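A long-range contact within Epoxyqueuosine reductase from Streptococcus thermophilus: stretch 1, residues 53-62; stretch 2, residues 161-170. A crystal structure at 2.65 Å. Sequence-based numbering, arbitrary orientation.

Stretch 1 (53-62) DFDYLEKSLR
Stretch 2 161-170: LVDTAVAKRA

Ala165, in helix 163-169, sits at the centre of an apolar seam closed at one end by an arginine: its CB lies 3.9 Å from Leu57 CD1 and 4.4 Å from Phe54 CD2. Phe54 CA and Ala165 CA, 8.5 Å apart, are the nearest CA pair. The two stretches bury 437 Å² between them, and residues that touch across the contact are at least 101 apart in sequence. Val162 (chi1 t), at the N-cap position of this helix, extends the seam; its CG2 meets Leu57 CD1 at 4.0 Å and Leu61 CD1 at 4.4 Å. Both leucines are mt rotamers, four residues apart, joined by the backbone bond Leu61 N to Leu57 O (3.0 Å). Tyr56 (chi1 79°, p) places its OH 3.8 Å from Ala165 CB. The CA-to-CB bond of Phe54, in a non-helical backbone (phi/psi -125/38), points toward the other stretch, with chi1 m and chi2 80°. Phe54 CZ touches Val166 CG2 at 3.7 Å, while Ala165 O lies at the ring edge, 3.9 Å from Phe54 CE2. Over one face of the Phe54 ring the Arg169 guanidinium stacks nearly parallel, planes at 10° and Arg169 CZ 3.8 Å from the ring centroid, a cation-pi arrangement. Arg169 (chi1 m, chi2 -145°, chi3 -36°) turns its guanidinium edge to Asp53, where Arg169 NH2 donates a hydrogen bond to Asp53 O (2.9 Å, 133°).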

# COMPACT_ATOMS: atom_id res chain seq x y z
N ASP A 53 26.04 4.03 8.21
CA ASP A 53 25.43 3.97 6.92
C ASP A 53 25.00 2.53 6.53
O ASP A 53 25.16 1.59 7.30
CB ASP A 53 26.30 4.67 5.87
CG ASP A 53 27.73 4.21 5.86
OD1 ASP A 53 27.94 2.99 5.64
OD2 ASP A 53 28.63 5.07 6.00
N PHE A 54 24.38 2.39 5.37
CA PHE A 54 23.78 1.13 4.97
C PHE A 54 24.33 0.68 3.62
O PHE A 54 23.60 0.08 2.84
CB PHE A 54 22.26 1.27 4.82
CG PHE A 54 21.50 1.51 6.10
CD1 PHE A 54 21.45 2.77 6.66
CD2 PHE A 54 20.77 0.49 6.69
CE1 PHE A 54 20.76 3.01 7.83
CE2 PHE A 54 20.07 0.70 7.86
CZ PHE A 54 20.06 1.96 8.43
N ASP A 55 25.62 0.89 3.36
CA ASP A 55 26.13 0.61 2.01
C ASP A 55 25.99 -0.85 1.56
O ASP A 55 26.17 -1.14 0.36
CB ASP A 55 27.56 1.13 1.75
CG ASP A 55 28.42 1.19 3.00
OD1 ASP A 55 28.33 0.28 3.85
OD2 ASP A 55 29.19 2.17 3.10
N TYR A 56 25.64 -1.78 2.45
CA TYR A 56 25.29 -3.14 1.99
C TYR A 56 24.09 -3.12 1.00
O TYR A 56 24.01 -3.97 0.11
CB TYR A 56 25.06 -4.11 3.15
CG TYR A 56 23.74 -4.06 3.88
CD1 TYR A 56 23.54 -3.17 4.93
CD2 TYR A 56 22.70 -4.95 3.57
CE1 TYR A 56 22.34 -3.15 5.63
CE2 TYR A 56 21.49 -4.93 4.26
CZ TYR A 56 21.31 -4.03 5.29
OH TYR A 56 20.10 -4.00 5.98
N LEU A 57 23.23 -2.10 1.12
CA LEU A 57 22.10 -1.87 0.22
C LEU A 57 22.45 -1.27 -1.17
O LEU A 57 21.87 -1.68 -2.18
CB LEU A 57 21.06 -0.98 0.90
CG LEU A 57 20.49 -1.53 2.20
CD1 LEU A 57 19.58 -0.53 2.86
CD2 LEU A 57 19.73 -2.83 1.97
N GLU A 58 23.41 -0.34 -1.20
CA GLU A 58 23.83 0.30 -2.46
C GLU A 58 23.67 -0.57 -3.68
O GLU A 58 22.92 -0.26 -4.60
CB GLU A 58 25.30 0.73 -2.43
CG GLU A 58 25.55 2.19 -2.13
CD GLU A 58 26.54 2.84 -3.08
OE1 GLU A 58 26.31 2.76 -4.31
OE2 GLU A 58 27.52 3.48 -2.61
N LYS A 59 24.45 -1.64 -3.69
CA LYS A 59 24.49 -2.57 -4.79
C LYS A 59 23.09 -2.80 -5.39
O LYS A 59 22.84 -2.52 -6.57
CB LYS A 59 25.16 -3.87 -4.29
CG LYS A 59 24.90 -5.16 -5.06
CD LYS A 59 25.40 -5.12 -6.50
CE LYS A 59 24.90 -6.33 -7.28
NZ LYS A 59 24.78 -6.03 -8.73
N SER A 60 22.16 -3.26 -4.54
CA SER A 60 20.84 -3.72 -4.99
C SER A 60 19.83 -2.58 -5.24
O SER A 60 18.96 -2.71 -6.09
CB SER A 60 20.26 -4.75 -4.00
OG SER A 60 19.80 -4.11 -2.83
N LEU A 61 19.93 -1.51 -4.47
CA LEU A 61 19.14 -0.31 -4.74
C LEU A 61 19.40 0.18 -6.14
O LEU A 61 18.46 0.42 -6.92
CB LEU A 61 19.45 0.81 -3.74
CG LEU A 61 19.01 0.63 -2.29
CD1 LEU A 61 19.14 1.94 -1.52
CD2 LEU A 61 17.57 0.15 -2.18
N ARG A 62 20.68 0.30 -6.46
CA ARG A 62 21.12 0.74 -7.80
C ARG A 62 20.75 -0.23 -8.89
O ARG A 62 20.49 0.18 -10.02
CB ARG A 62 22.63 0.90 -7.84
CG ARG A 62 23.14 2.09 -7.07
CD ARG A 62 24.48 2.57 -7.61
NE ARG A 62 25.13 3.47 -6.66
CZ ARG A 62 24.78 4.74 -6.46
NH1 ARG A 62 25.43 5.46 -5.56
NH2 ARG A 62 23.79 5.29 -7.17
N LEU A 161 15.23 7.34 3.98
CA LEU A 161 15.71 6.03 4.41
C LEU A 161 14.84 4.87 3.94
O LEU A 161 13.64 5.03 3.68
CB LEU A 161 15.87 5.98 5.95
CG LEU A 161 16.91 6.96 6.49
CD1 LEU A 161 17.02 6.78 7.99
CD2 LEU A 161 18.27 6.80 5.83
N VAL A 162 15.46 3.70 3.90
CA VAL A 162 14.78 2.44 3.68
C VAL A 162 14.18 2.02 5.03
O VAL A 162 14.86 1.43 5.84
CB VAL A 162 15.74 1.36 3.14
CG1 VAL A 162 14.97 0.10 2.82
CG2 VAL A 162 16.47 1.88 1.92
N ASP A 163 12.91 2.34 5.25
CA ASP A 163 12.24 2.14 6.55
C ASP A 163 12.34 0.69 7.02
O ASP A 163 12.23 0.38 8.21
CB ASP A 163 10.76 2.49 6.43
CG ASP A 163 10.51 3.97 6.25
OD1 ASP A 163 11.50 4.74 6.17
OD2 ASP A 163 9.31 4.35 6.19
N THR A 164 12.49 -0.20 6.06
CA THR A 164 12.35 -1.59 6.30
C THR A 164 13.66 -2.14 6.89
O THR A 164 13.65 -2.97 7.78
CB THR A 164 11.91 -2.25 4.98
OG1 THR A 164 10.95 -3.28 5.24
CG2 THR A 164 13.07 -2.78 4.17
N ALA A 165 14.78 -1.63 6.37
CA ALA A 165 16.12 -2.07 6.73
C ALA A 165 16.58 -1.42 8.03
O ALA A 165 17.40 -1.97 8.78
CB ALA A 165 17.11 -1.74 5.62
N VAL A 166 16.05 -0.25 8.29
CA VAL A 166 16.26 0.40 9.57
C VAL A 166 15.66 -0.43 10.70
O VAL A 166 16.33 -0.71 11.68
CB VAL A 166 15.64 1.81 9.58
CG1 VAL A 166 15.54 2.34 11.00
CG2 VAL A 166 16.48 2.74 8.71
N ALA A 167 14.40 -0.82 10.54
CA ALA A 167 13.70 -1.61 11.55
C ALA A 167 14.35 -2.99 11.78
O ALA A 167 14.20 -3.56 12.87
CB ALA A 167 12.25 -1.78 11.16
N LYS A 168 15.03 -3.52 10.78
CA LYS A 168 15.78 -4.76 10.96
C LYS A 168 17.02 -4.56 11.85
O LYS A 168 17.15 -5.22 12.88
CB LYS A 168 16.21 -5.38 9.64
CG LYS A 168 17.00 -6.66 9.84
CD LYS A 168 17.37 -7.35 8.56
CE LYS A 168 18.74 -7.99 8.71
NZ LYS A 168 19.24 -8.53 7.43
N ARG A 169 17.93 -3.67 11.45
CA ARG A 169 19.08 -3.32 12.31
C ARG A 169 18.68 -2.94 13.74
O ARG A 169 19.50 -3.05 14.64
CB ARG A 169 19.94 -2.18 11.75
CG ARG A 169 20.97 -2.58 10.70
CD ARG A 169 22.27 -1.77 10.77
NE ARG A 169 22.12 -0.36 11.14
CZ ARG A 169 22.61 0.70 10.47
NH1 ARG A 169 22.41 1.93 10.93
NH2 ARG A 169 23.31 0.54 9.34
N ALA A 170 17.46 -2.47 13.93
CA ALA A 170 17.03 -2.06 15.26
C ALA A 170 16.32 -3.18 16.01
O ALA A 170 15.81 -2.99 17.11
CB ALA A 170 16.14 -0.83 15.17